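Local coordinates for Tb427.07.360- putative uncharacterized metacyclic invariant surface protein from Trypanosoma brucei (Trypanosoma brucei, PDB 5VTL), which is of unknown function but, as an invariant surface protein of metacyclic trypanosomes, probably presents its extended helical bundle at the parasite surface, at residues Gln46-Arg51 with Ser196-Ala201; Asn81-Ala86 with Ser185-Ala190; Ile20-Lys25 with Ser133-Gly138; Cys11-Ala16 with Lys145-Phe150; Ser5-Ala10 with Arg127-Cys132. All coordinates share one frame; numbering follows the deposited sequence.

Contact 1 (Gln46-Arg51 with Ser196-Ala201)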
# COMPACT_ATOMS: atom_id res chain seq x y z
N GLN A 46 20.00 -16.59 10.39
CA GLN A 46 21.05 -16.62 11.40
C GLN A 46 21.09 -17.97 12.11
O GLN A 46 22.18 -18.50 12.39
CB GLN A 46 20.83 -15.48 12.40
CG GLN A 46 21.20 -14.12 11.80
CD GLN A 46 20.85 -12.98 12.72
OE1 GLN A 46 19.75 -12.93 13.25
NE2 GLN A 46 21.79 -12.06 12.90
N ASP A 47 19.92 -18.54 12.37
CA ASP A 47 19.79 -19.83 13.05
C ASP A 47 20.34 -20.94 12.15
O ASP A 47 21.01 -21.87 12.60
CB ASP A 47 18.33 -20.13 13.36
CG ASP A 47 18.14 -21.36 14.25
OD1 ASP A 47 18.71 -21.40 15.37
OD2 ASP A 47 17.43 -22.30 13.84
N ALA A 48 20.06 -20.81 10.86
CA ALA A 48 20.44 -21.81 9.88
C ALA A 48 21.96 -21.81 9.78
O ALA A 48 22.58 -22.87 9.74
CB ALA A 48 19.77 -21.50 8.53
N VAL A 49 22.56 -20.61 9.77
CA VAL A 49 24.01 -20.50 9.72
C VAL A 49 24.61 -21.18 10.96
O VAL A 49 25.55 -21.95 10.86
CB VAL A 49 24.50 -19.01 9.59
CG1 VAL A 49 25.97 -18.87 9.88
CG2 VAL A 49 24.21 -18.45 8.18
N ARG A 50 24.06 -20.90 12.14
CA ARG A 50 24.55 -21.55 13.36
C ARG A 50 24.46 -23.07 13.24
O ARG A 50 25.41 -23.79 13.56
CB ARG A 50 23.77 -21.09 14.59
CG ARG A 50 24.25 -21.73 15.89
CD ARG A 50 23.33 -21.45 17.04
NE ARG A 50 21.95 -21.84 16.76
CZ ARG A 50 21.50 -23.09 16.75
NH1 ARG A 50 22.33 -24.10 16.97
NH2 ARG A 50 20.23 -23.33 16.47
N ARG A 51 23.33 -23.57 12.78
CA ARG A 51 23.15 -25.00 12.63
C ARG A 51 24.16 -25.63 11.68
O ARG A 51 24.75 -26.67 11.97
CB ARG A 51 21.73 -25.28 12.15
CG ARG A 51 20.67 -25.02 13.20
CD ARG A 51 19.30 -25.12 12.59
NE ARG A 51 19.05 -26.43 12.01
CZ ARG A 51 17.99 -26.72 11.25
NH1 ARG A 51 17.81 -27.95 10.77
NH2 ARG A 51 17.10 -25.78 10.96
N SER A 196 14.33 -19.82 3.20
CA SER A 196 14.08 -21.17 2.72
C SER A 196 15.39 -21.84 2.24
O SER A 196 15.65 -23.00 2.54
CB SER A 196 13.02 -21.13 1.63
OG SER A 196 12.82 -22.42 1.08
N ASN A 197 16.22 -21.11 1.51
CA ASN A 197 17.51 -21.66 1.10
C ASN A 197 18.43 -21.91 2.28
O ASN A 197 19.14 -22.91 2.33
CB ASN A 197 18.20 -20.72 0.10
CG ASN A 197 17.62 -20.83 -1.27
OD1 ASN A 197 17.29 -21.93 -1.73
ND2 ASN A 197 17.49 -19.69 -1.95
N ALA A 198 18.44 -20.98 3.24
CA ALA A 198 19.29 -21.14 4.40
C ALA A 198 18.88 -22.39 5.16
O ALA A 198 19.72 -23.17 5.56
CB ALA A 198 19.22 -19.90 5.33
N ARG A 199 17.59 -22.59 5.34
CA ARG A 199 17.11 -23.73 6.11
C ARG A 199 17.42 -25.05 5.41
O ARG A 199 17.81 -26.04 6.04
CB ARG A 199 15.61 -23.60 6.34
CG ARG A 199 15.08 -24.55 7.39
CD ARG A 199 13.59 -24.39 7.58
NE ARG A 199 12.84 -24.81 6.40
CZ ARG A 199 12.08 -24.03 5.64
NH1 ARG A 199 11.93 -22.73 5.92
NH2 ARG A 199 11.46 -24.55 4.58
N LYS A 200 17.26 -25.07 4.10
CA LYS A 200 17.59 -26.25 3.33
C LYS A 200 19.07 -26.60 3.41
O LYS A 200 19.44 -27.77 3.44
CB LYS A 200 17.17 -26.08 1.88
CG LYS A 200 15.68 -26.06 1.66
CD LYS A 200 15.35 -25.77 0.19
CE LYS A 200 13.85 -25.49 -0.06
NZ LYS A 200 13.01 -26.70 0.15
N ALA A 201 19.93 -25.57 3.44
CA ALA A 201 21.36 -25.77 3.65
C ALA A 201 21.66 -26.38 5.02
O ALA A 201 22.43 -27.34 5.13
CB ALA A 201 22.10 -24.46 3.51

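Contact 2 (Asn81-Ala86 with Ser185-Ala190)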
# COMPACT_ATOMS: atom_id res chain seq x y z
N ASN A 81 16.72 -4.91 5.12
CA ASN A 81 16.99 -3.50 5.02
C ASN A 81 16.15 -2.83 3.94
O ASN A 81 15.65 -1.72 4.14
CB ASN A 81 18.47 -3.26 4.82
CG ASN A 81 19.27 -3.53 6.08
OD1 ASN A 81 18.81 -3.23 7.19
ND2 ASN A 81 20.47 -4.09 5.92
N ALA A 82 15.97 -3.51 2.82
CA ALA A 82 15.07 -3.02 1.77
C ALA A 82 13.64 -2.83 2.31
O ALA A 82 13.00 -1.81 2.03
CB ALA A 82 15.08 -3.96 0.59
N ALA A 83 13.16 -3.79 3.10
CA ALA A 83 11.84 -3.67 3.72
C ALA A 83 11.76 -2.44 4.63
O ALA A 83 10.77 -1.68 4.62
CB ALA A 83 11.50 -4.91 4.52
N LYS A 84 12.78 -2.24 5.46
CA LYS A 84 12.78 -1.10 6.36
C LYS A 84 12.80 0.25 5.62
O LYS A 84 12.15 1.20 6.04
CB LYS A 84 13.97 -1.20 7.34
CG LYS A 84 13.83 -2.36 8.27
CD LYS A 84 15.07 -2.57 9.13
CE LYS A 84 14.82 -3.71 10.14
NZ LYS A 84 15.98 -3.95 11.08
N THR A 85 13.58 0.34 4.55
CA THR A 85 13.63 1.55 3.73
C THR A 85 12.27 1.79 3.09
O THR A 85 11.81 2.93 2.97
CB THR A 85 14.70 1.43 2.63
OG1 THR A 85 15.99 1.30 3.25
CG2 THR A 85 14.69 2.64 1.71
N ALA A 86 11.61 0.71 2.69
CA ALA A 86 10.30 0.81 2.06
C ALA A 86 9.26 1.27 3.08
O ALA A 86 8.40 2.10 2.77
CB ALA A 86 9.91 -0.52 1.42
N SER A 185 6.44 -5.43 0.56
CA SER A 185 5.94 -6.79 0.39
C SER A 185 6.95 -7.64 -0.38
O SER A 185 7.22 -8.80 -0.04
CB SER A 185 4.62 -6.76 -0.37
OG SER A 185 4.18 -8.08 -0.64
N GLU A 186 7.52 -7.06 -1.42
CA GLU A 186 8.47 -7.82 -2.25
C GLU A 186 9.73 -8.16 -1.45
O GLU A 186 10.27 -9.27 -1.58
CB GLU A 186 8.79 -7.06 -3.53
CG GLU A 186 7.64 -7.08 -4.54
CD GLU A 186 7.78 -6.07 -5.66
OE1 GLU A 186 8.69 -5.22 -5.60
OE2 GLU A 186 6.93 -6.12 -6.59
N ALA A 187 10.18 -7.22 -0.61
CA ALA A 187 11.33 -7.43 0.26
C ALA A 187 11.08 -8.55 1.26
O ALA A 187 11.94 -9.38 1.52
CB ALA A 187 11.67 -6.14 1.00
N ARG A 188 9.88 -8.58 1.81
CA ARG A 188 9.52 -9.66 2.71
C ARG A 188 9.53 -11.02 2.00
O ARG A 188 10.02 -12.01 2.53
CB ARG A 188 8.14 -9.40 3.30
CG ARG A 188 7.63 -10.56 4.19
CD ARG A 188 6.11 -10.68 4.14
NE ARG A 188 5.67 -11.99 4.59
CZ ARG A 188 5.18 -12.96 3.81
NH1 ARG A 188 4.82 -14.11 4.36
NH2 ARG A 188 5.04 -12.79 2.49
N VAL A 189 8.98 -11.08 0.80
CA VAL A 189 9.01 -12.32 0.03
C VAL A 189 10.46 -12.76 -0.24
O VAL A 189 10.78 -13.93 -0.14
CB VAL A 189 8.29 -12.13 -1.31
CG1 VAL A 189 8.47 -13.35 -2.21
CG2 VAL A 189 6.82 -11.85 -1.08
N ALA A 190 11.31 -11.80 -0.59
CA ALA A 190 12.73 -12.06 -0.82
C ALA A 190 13.44 -12.57 0.42
O ALA A 190 14.23 -13.50 0.35
CB ALA A 190 13.43 -10.78 -1.33

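Contact 3 (Ile20-Lys25 with Ser133-Gly138)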
# COMPACT_ATOMS: atom_id res chain seq x y z
N ILE A 20 -9.59 8.27 2.47
CA ILE A 20 -8.12 8.26 2.39
C ILE A 20 -7.43 8.04 3.75
O ILE A 20 -6.53 7.23 3.85
CB ILE A 20 -7.57 9.56 1.72
CG1 ILE A 20 -7.94 9.62 0.22
CG2 ILE A 20 -6.05 9.70 1.90
CD1 ILE A 20 -7.16 8.76 -0.68
N PRO A 21 -7.87 8.77 4.79
CA PRO A 21 -7.23 8.54 6.10
C PRO A 21 -7.33 7.10 6.55
O PRO A 21 -6.38 6.58 7.13
CB PRO A 21 -8.01 9.46 7.06
CG PRO A 21 -8.72 10.43 6.22
CD PRO A 21 -8.84 9.87 4.82
N PHE A 22 -8.46 6.46 6.27
CA PHE A 22 -8.63 5.07 6.67
C PHE A 22 -7.74 4.15 5.83
O PHE A 22 -7.09 3.24 6.36
CB PHE A 22 -10.09 4.64 6.56
CG PHE A 22 -11.01 5.44 7.43
CD1 PHE A 22 -11.21 5.08 8.76
CD2 PHE A 22 -11.69 6.53 6.94
CE1 PHE A 22 -12.05 5.79 9.57
CE2 PHE A 22 -12.54 7.25 7.75
CZ PHE A 22 -12.72 6.88 9.07
N GLY A 23 -7.69 4.38 4.53
CA GLY A 23 -6.91 3.51 3.67
C GLY A 23 -5.43 3.56 4.01
O GLY A 23 -4.76 2.54 3.99
N VAL A 24 -4.91 4.75 4.28
CA VAL A 24 -3.48 4.88 4.52
C VAL A 24 -3.08 4.16 5.80
O VAL A 24 -1.96 3.65 5.90
CB VAL A 24 -2.98 6.36 4.58
CG1 VAL A 24 -3.18 7.06 3.24
CG2 VAL A 24 -3.62 7.11 5.73
N LYS A 25 -3.99 4.10 6.76
CA LYS A 25 -3.70 3.39 8.01
C LYS A 25 -3.50 1.90 7.76
O LYS A 25 -2.61 1.27 8.35
CB LYS A 25 -4.81 3.60 9.05
CG LYS A 25 -4.83 5.01 9.63
CD LYS A 25 -5.80 5.11 10.80
CE LYS A 25 -6.07 6.57 11.20
NZ LYS A 25 -4.89 7.26 11.78
N SER A 133 -22.41 10.20 2.84
CA SER A 133 -21.67 10.49 4.07
C SER A 133 -20.96 9.26 4.58
O SER A 133 -20.67 9.17 5.77
CB SER A 133 -22.64 10.97 5.13
OG SER A 133 -23.65 10.00 5.33
N LEU A 134 -20.69 8.32 3.67
CA LEU A 134 -20.03 7.06 4.02
C LEU A 134 -18.65 7.00 3.37
O LEU A 134 -18.56 6.73 2.14
CB LEU A 134 -20.90 5.89 3.57
CG LEU A 134 -20.41 4.49 3.93
CD1 LEU A 134 -20.20 4.33 5.44
CD2 LEU A 134 -21.39 3.45 3.43
N PRO A 135 -17.58 7.24 4.17
CA PRO A 135 -16.23 7.19 3.60
C PRO A 135 -15.95 5.83 2.99
O PRO A 135 -16.36 4.81 3.53
CB PRO A 135 -15.31 7.44 4.82
CG PRO A 135 -16.16 8.22 5.76
CD PRO A 135 -17.55 7.63 5.59
N ASN A 136 -15.27 5.84 1.85
CA ASN A 136 -14.91 4.63 1.18
C ASN A 136 -13.58 4.15 1.70
O ASN A 136 -12.53 4.57 1.23
CB ASN A 136 -14.86 4.88 -0.33
CG ASN A 136 -14.51 3.65 -1.10
OD1 ASN A 136 -14.31 2.59 -0.52
ND2 ASN A 136 -14.42 3.78 -2.41
N ARG A 137 -13.63 3.27 2.69
CA ARG A 137 -12.43 2.76 3.30
C ARG A 137 -11.65 1.87 2.32
O ARG A 137 -10.51 1.51 2.56
CB ARG A 137 -12.79 1.98 4.55
CG ARG A 137 -13.58 2.77 5.55
CD ARG A 137 -13.61 2.06 6.90
NE ARG A 137 -14.11 2.98 7.92
CZ ARG A 137 -13.96 2.80 9.22
NH1 ARG A 137 -13.34 1.73 9.70
NH2 ARG A 137 -14.47 3.71 10.05
N GLY A 138 -12.28 1.51 1.20
CA GLY A 138 -11.61 0.72 0.17
C GLY A 138 -10.91 1.57 -0.88
O GLY A 138 -10.47 1.07 -1.90

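Contact 4 (Cys11-Ala16 with Lys145-Phe150)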
# COMPACT_ATOMS: atom_id res chain seq x y z
N CYS A 11 -20.43 12.24 -5.44
CA CYS A 11 -20.49 11.46 -4.21
C CYS A 11 -19.35 10.43 -4.14
O CYS A 11 -18.67 10.29 -3.13
CB CYS A 11 -21.85 10.79 -4.06
SG CYS A 11 -21.94 9.88 -2.50
N LEU A 12 -19.12 9.71 -5.24
CA LEU A 12 -18.00 8.78 -5.30
C LEU A 12 -16.68 9.48 -4.96
O LEU A 12 -15.86 8.94 -4.21
CB LEU A 12 -17.93 8.14 -6.68
CG LEU A 12 -17.01 6.92 -6.85
CD1 LEU A 12 -17.53 6.04 -7.99
CD2 LEU A 12 -15.57 7.35 -7.15
N PHE A 13 -16.50 10.68 -5.48
CA PHE A 13 -15.27 11.44 -5.25
C PHE A 13 -15.15 11.87 -3.77
O PHE A 13 -14.11 11.70 -3.14
CB PHE A 13 -15.28 12.66 -6.18
CG PHE A 13 -14.00 13.44 -6.20
CD1 PHE A 13 -12.78 12.81 -5.98
CD2 PHE A 13 -14.01 14.81 -6.41
CE1 PHE A 13 -11.61 13.53 -6.00
CE2 PHE A 13 -12.83 15.54 -6.44
CZ PHE A 13 -11.63 14.89 -6.22
N SER A 14 -16.24 12.40 -3.20
CA SER A 14 -16.23 12.79 -1.80
C SER A 14 -15.94 11.61 -0.87
O SER A 14 -15.11 11.71 0.06
CB SER A 14 -17.57 13.41 -1.43
OG SER A 14 -17.59 13.75 -0.05
N GLU A 15 -16.62 10.49 -1.08
CA GLU A 15 -16.43 9.35 -0.20
C GLU A 15 -15.03 8.75 -0.38
O GLU A 15 -14.43 8.25 0.55
CB GLU A 15 -17.54 8.31 -0.43
CG GLU A 15 -18.90 8.87 0.01
CD GLU A 15 -20.07 7.91 -0.15
OE1 GLU A 15 -19.98 6.97 -0.96
OE2 GLU A 15 -21.09 8.12 0.57
N ALA A 16 -14.49 8.84 -1.59
CA ALA A 16 -13.11 8.45 -1.83
C ALA A 16 -12.14 9.31 -1.00
O ALA A 16 -11.27 8.78 -0.32
CB ALA A 16 -12.78 8.57 -3.33
N LYS A 145 -8.69 7.28 -9.68
CA LYS A 145 -8.72 7.38 -11.13
C LYS A 145 -10.16 7.39 -11.64
O LYS A 145 -10.53 8.24 -12.44
CB LYS A 145 -7.98 6.20 -11.77
CG LYS A 145 -8.09 6.15 -13.30
CD LYS A 145 -7.25 5.02 -13.89
CE LYS A 145 -7.70 3.67 -13.44
NZ LYS A 145 -7.03 2.58 -14.18
N LYS A 146 -10.96 6.43 -11.19
CA LYS A 146 -12.35 6.38 -11.62
C LYS A 146 -13.12 7.64 -11.24
O LYS A 146 -13.99 8.10 -11.97
CB LYS A 146 -13.04 5.16 -11.02
CG LYS A 146 -12.51 3.84 -11.53
CD LYS A 146 -12.77 3.68 -13.04
CE LYS A 146 -11.57 3.20 -13.80
NZ LYS A 146 -11.98 2.83 -15.20
N ALA A 147 -12.81 8.19 -10.08
CA ALA A 147 -13.45 9.41 -9.60
C ALA A 147 -13.22 10.58 -10.57
O ALA A 147 -14.16 11.31 -10.95
CB ALA A 147 -12.96 9.74 -8.22
N VAL A 148 -11.97 10.76 -10.98
CA VAL A 148 -11.64 11.82 -11.91
C VAL A 148 -12.33 11.52 -13.24
O VAL A 148 -12.92 12.41 -13.87
CB VAL A 148 -10.11 11.92 -12.07
CG1 VAL A 148 -9.75 12.82 -13.25
CG2 VAL A 148 -9.47 12.42 -10.75
N GLU A 149 -12.28 10.26 -13.66
CA GLU A 149 -12.91 9.88 -14.93
C GLU A 149 -14.39 10.21 -14.95
O GLU A 149 -14.90 10.71 -15.95
CB GLU A 149 -12.68 8.41 -15.24
CG GLU A 149 -11.27 8.13 -15.70
CD GLU A 149 -10.97 6.67 -15.85
OE1 GLU A 149 -11.86 5.82 -15.55
OE2 GLU A 149 -9.85 6.37 -16.27
N PHE A 150 -15.09 9.94 -13.85
CA PHE A 150 -16.53 10.15 -13.82
C PHE A 150 -16.81 11.63 -13.83
O PHE A 150 -17.76 12.09 -14.49
CB PHE A 150 -17.17 9.51 -12.58
CG PHE A 150 -17.39 8.02 -12.68
CD1 PHE A 150 -18.01 7.45 -13.79
CD2 PHE A 150 -16.99 7.20 -11.65
CE1 PHE A 150 -18.24 6.09 -13.85
CE2 PHE A 150 -17.22 5.83 -11.71
CZ PHE A 150 -17.84 5.27 -12.80

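Contact 5 (Ser5-Ala10 with Arg127-Cys132)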
# COMPACT_ATOMS: atom_id res chain seq x y z
N SER A 5 -26.45 11.57 -12.57
CA SER A 5 -25.08 11.20 -12.91
C SER A 5 -24.05 12.19 -12.33
O SER A 5 -22.98 11.75 -11.88
CB SER A 5 -24.91 11.08 -14.42
OG SER A 5 -25.65 9.97 -14.89
N HIS A 6 -24.35 13.49 -12.35
CA HIS A 6 -23.42 14.48 -11.79
C HIS A 6 -23.26 14.20 -10.31
O HIS A 6 -22.16 14.16 -9.77
CB HIS A 6 -23.92 15.92 -11.93
CG HIS A 6 -24.03 16.42 -13.34
ND1 HIS A 6 -22.94 16.81 -14.09
CD2 HIS A 6 -25.12 16.69 -14.10
CE1 HIS A 6 -23.35 17.27 -15.26
NE2 HIS A 6 -24.67 17.20 -15.29
N VAL A 7 -24.38 14.00 -9.63
CA VAL A 7 -24.32 13.80 -8.17
C VAL A 7 -23.65 12.47 -7.83
O VAL A 7 -22.88 12.37 -6.88
CB VAL A 7 -25.73 13.90 -7.56
CG1 VAL A 7 -25.72 13.56 -6.08
CG2 VAL A 7 -26.26 15.29 -7.77
N SER A 8 -23.91 11.43 -8.62
CA SER A 8 -23.25 10.15 -8.38
C SER A 8 -21.71 10.27 -8.45
O SER A 8 -20.98 9.72 -7.61
CB SER A 8 -23.73 9.09 -9.37
OG SER A 8 -25.05 8.72 -9.06
N ALA A 9 -21.25 10.96 -9.48
CA ALA A 9 -19.83 11.22 -9.67
C ALA A 9 -19.24 11.99 -8.48
O ALA A 9 -18.18 11.64 -7.94
CB ALA A 9 -19.62 12.00 -10.93
N ALA A 10 -19.93 13.04 -8.06
CA ALA A 10 -19.45 13.86 -6.95
C ALA A 10 -19.42 13.07 -5.65
O ALA A 10 -18.51 13.23 -4.84
CB ALA A 10 -20.33 15.09 -6.77
N ARG A 127 -31.52 12.73 -3.15
CA ARG A 127 -31.39 11.61 -2.23
C ARG A 127 -29.94 11.14 -2.14
O ARG A 127 -29.40 10.89 -1.07
CB ARG A 127 -32.28 10.44 -2.66
CG ARG A 127 -32.17 9.25 -1.76
CD ARG A 127 -33.39 8.33 -1.95
NE ARG A 127 -33.41 7.79 -3.29
CZ ARG A 127 -34.27 8.12 -4.27
NH1 ARG A 127 -35.24 9.00 -4.11
NH2 ARG A 127 -34.12 7.53 -5.43
N ILE A 128 -29.32 11.02 -3.30
CA ILE A 128 -27.93 10.60 -3.35
C ILE A 128 -27.07 11.64 -2.65
O ILE A 128 -26.18 11.29 -1.86
CB ILE A 128 -27.49 10.42 -4.80
CG1 ILE A 128 -28.23 9.22 -5.42
CG2 ILE A 128 -25.95 10.22 -4.92
CD1 ILE A 128 -28.02 9.13 -6.93
N ALA A 129 -27.33 12.91 -2.93
CA ALA A 129 -26.53 13.99 -2.34
C ALA A 129 -26.67 13.99 -0.83
O ALA A 129 -25.68 14.11 -0.09
CB ALA A 129 -26.94 15.35 -2.90
N ARG A 130 -27.90 13.87 -0.34
CA ARG A 130 -28.10 13.96 1.09
C ARG A 130 -27.54 12.75 1.85
O ARG A 130 -27.18 12.87 3.02
CB ARG A 130 -29.57 14.22 1.43
CG ARG A 130 -30.49 13.06 1.24
CD ARG A 130 -31.81 13.35 1.96
NE ARG A 130 -32.17 14.74 1.66
CZ ARG A 130 -33.02 15.10 0.71
NH1 ARG A 130 -33.68 14.18 -0.00
NH2 ARG A 130 -33.23 16.40 0.48
N GLY A 131 -27.44 11.59 1.20
CA GLY A 131 -26.99 10.37 1.87
C GLY A 131 -25.50 10.09 1.71
O GLY A 131 -25.00 9.04 2.10
N CYS A 132 -24.80 11.04 1.12
CA CYS A 132 -23.42 10.84 0.72
C CYS A 132 -22.48 11.12 1.87
O CYS A 132 -21.83 12.15 1.91
CB CYS A 132 -23.08 11.74 -0.48
SG CYS A 132 -21.47 11.35 -1.13

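Contact 1 (Gln46-Arg51 with Ser196-Ala201)
Two long helices of the extended bundle, 4-58 and 157-209, run side by side here, and A48 and A198 show how small residues let helices approach closely. The axes of the two short segments come within 8.4 Å and run nearly parallel, at 18° to each other. The methyl groups of the two alanines face one another, A48 CB lying 3.6 Å from A198 CB. A48 CB also rests on the opposing backbone, 3.4 Å from A198 O and 4.0 Å from R199 N, so one side of this fit is a peptide group and not a side chain.

Beyond the alanines the contact opens out into two arginines. R51 leaves its helix toward its neighbour, and a bend about its third torsion (chi3 59°) turns the guanidinium aside; NH2 approaches R199 CG at 4.3 Å, slanting across it. The charged end of R199 leads away, leaving R51 NH2 and R199 NE 6.3 Å apart. R51 NH1 is paired with E206 of helix 157-209, which would offset the like charge nearby, while helix 63-102 covers the inner side through A69 on V49 and A72 on A198. The chemistry is therefore divided: buried methyl groups set the spacing, and the R51 guanidinium and the aliphatic stem of R199 close the outer margin.

Contact 2 (Asn81-Ala86 with Ser185-Ala190)
A single methyl group, that of A187, fills the space between helix 63-102 and helix 157-209, and nearly all the close packing of this contact is gathered round it. A187 CB points at the opposing helix and touches its backbone first, 3.5 Å from A83 N. It also lies 3.7 Å from A83 CB, with the A83 alpha carbon about as near, so the methyl is held against the backbone of A83. At this level the CA atoms of A83 and A187 are only 5.1 Å apart, a separation that owes much to the small size of both residues.

The packing slackens within a residue of this point. A82 also sends its methyl toward the partner helix, but it meets A187 CB at 4.1 Å and stays exposed to solvent, marking the outer margin of the contact. The polar side chains E186 and T85 do not join in: both are exposed, and the T85 hydroxyl turns back on its own helix, where OG1 donates to N81 O at 3.2 Å from above the carbonyl plane, an oxygen that the T85 backbone N already holds.

The inner flank, by contrast, is closed by helix 4-58, where V35 packs on A83 and D37 forms a salt bridge with R188. This is alanine-mediated close packing between two of the bundle's three long helices. With methyl groups meeting one another and the backbone, and no polar side chain taking part, the attraction is one of dispersion and burial, without directional bonds.

Contact 3 (Ile20-Lys25 with Ser133-Gly138)
F22 and R137 meet face to face: the guanidinium of R137 lies flat on the phenyl ring, its plane only 19° from that of the ring and the two centres 4.1 Å apart. The stack is offset. R137 NE stands over the rim of the ring face, and NH2 reaches 3.2 Å from F22 CE1, so the arginine covers the CD1-CE1 side of the phenyl. Its chain is extended from CG to NE and runs obliquely across the ring, letting CG pass over the start of the side chain, 4.1 Å from F22 CB. The phenyl is brought out to meet it by a first torsion of -61°, which sets CG beside the backbone N.

The CE2 side has a different neighbour. P135 CB approaches it at 4.0 Å, slantwise, adding a small apolar contact to the charged one. G23 nears the loop with its backbone alone, its CA 4.3 Å from R137 O.

The loop is also shaped from within: N136 OD1 accepts from G138 N at 2.9 Å, bending the chain round R137. The same loop is tied to helix 4-58 through E15, whose backbone O takes N136 N and whose carboxylate takes L134 N. Stacking of this kind is a cation-pi interaction, here joined to an Asx turn, and it lays the connection between helices 123-130 and 141-154 along the outside of helix 4-58.

Contact 4 (Cys11-Ala16 with Lys145-Phe150)
L12 and F13 both swing their CG atoms opposite the backbone N (chi1 -167° and -172°), which sends both side chains out from the helix; as successive positions on it, they come to two flanks of the A147 methyl. L12 CD2 touches A147 CB at 3.7 Å, and F13 CD1 comes to 3.8 Å, meeting it with the ring turned obliquely. A147 CB is thus lodged between an aliphatic branch and an aromatic carbon, while its backbone lies close behind: the CA atoms of F13 and A147 are 5.1 Å apart.

The other branch of L12 takes a separate partner. CD1 lies 3.7 Å from F150 CE2, approaching the ring at a slant, and the two side chains cross at about a right angle, so that leucine bridges A147 and F150 one turn apart.

This is packing of a roughly antiparallel helix pair in the broadened, N-terminal head of the bundle: the short segments approach to 9.0 Å with their directions 150° apart, helix 141-154 lying beside the start of helix 4-58. F13 is also covered by L163 and M167 of helix 157-209 and I108 of helix 105-116. Outside this apolar seam the charges stay on the surface of helix 141-154, where K146 NZ reaches E149 OE1 at 3.0 Å in a salt bridge whose hydrogen bond is weak.

Contact 5 (Ser5-Ala10 with Arg127-Cys132)
Flat groups have no share in the meeting of V7 and S8 with I128 and A129, which is made mainly by aliphatic carbons; the aromatic rings lie round its margin. H6, on the neighbouring side of the same helix turn, meets the ring of F155 edge-to-face.

V7 is the centre of the contact. With its CG1 opposite the backbone N (chi1 174°), that methyl projects at helix 123-130 and lies 3.5 Å from I128 CG2. V7 CG1 also lies 3.6 Å from A129 N and 3.8 Å from A129 CB, so one methyl sits in the angle between two successive residues. I128 lies slantwise to V7 and makes a second contact at its other end: its CG1 branch carries CD1 along the helix to S8 OG, at 3.7 Å. That is a van der Waals touch by an oxygen whose hydrogen bonding is met by V4 O, one turn back.

The apolar meeting is reinforced by a covalent one. C132, just after the helix end, is joined to C11 of the following turn, fixing the chain beyond helix 123-130 beside helix 4-58 a short distance from V7.

Around the pair the helices close in from several sides. Helix 105-116 covers H6, V7 and A10 through Y111 and C132 through L112, while helix 141-154 packs F154 on S5 and H6 and F150 on A9, so the first turns of helix 4-58 are held among three shorter helices at the broad end of the bundle.

Followed from the N terminus, helix 4-58 enters contacts 5, 4, 3 and 1 in turn. Contact 5 closes a loop at 127-132, contact 4 one at 145-150, and contact 3, lying wholly within the span of contact 4, closes at 133-138; contact 5 crosses both. These three gather on the N-terminal side of the chain's centre, where contacts 4 and 5 share the C11-C132 disulfide and E15 of contact 4 bonds to the loop of contact 3. Contact 1 ties the same helix to helix 157-209 at the far end and encloses contact 2, which joins 63-102 to 157-209 about 20 Å away between centres. Both cross contacts 3, 4 and 5.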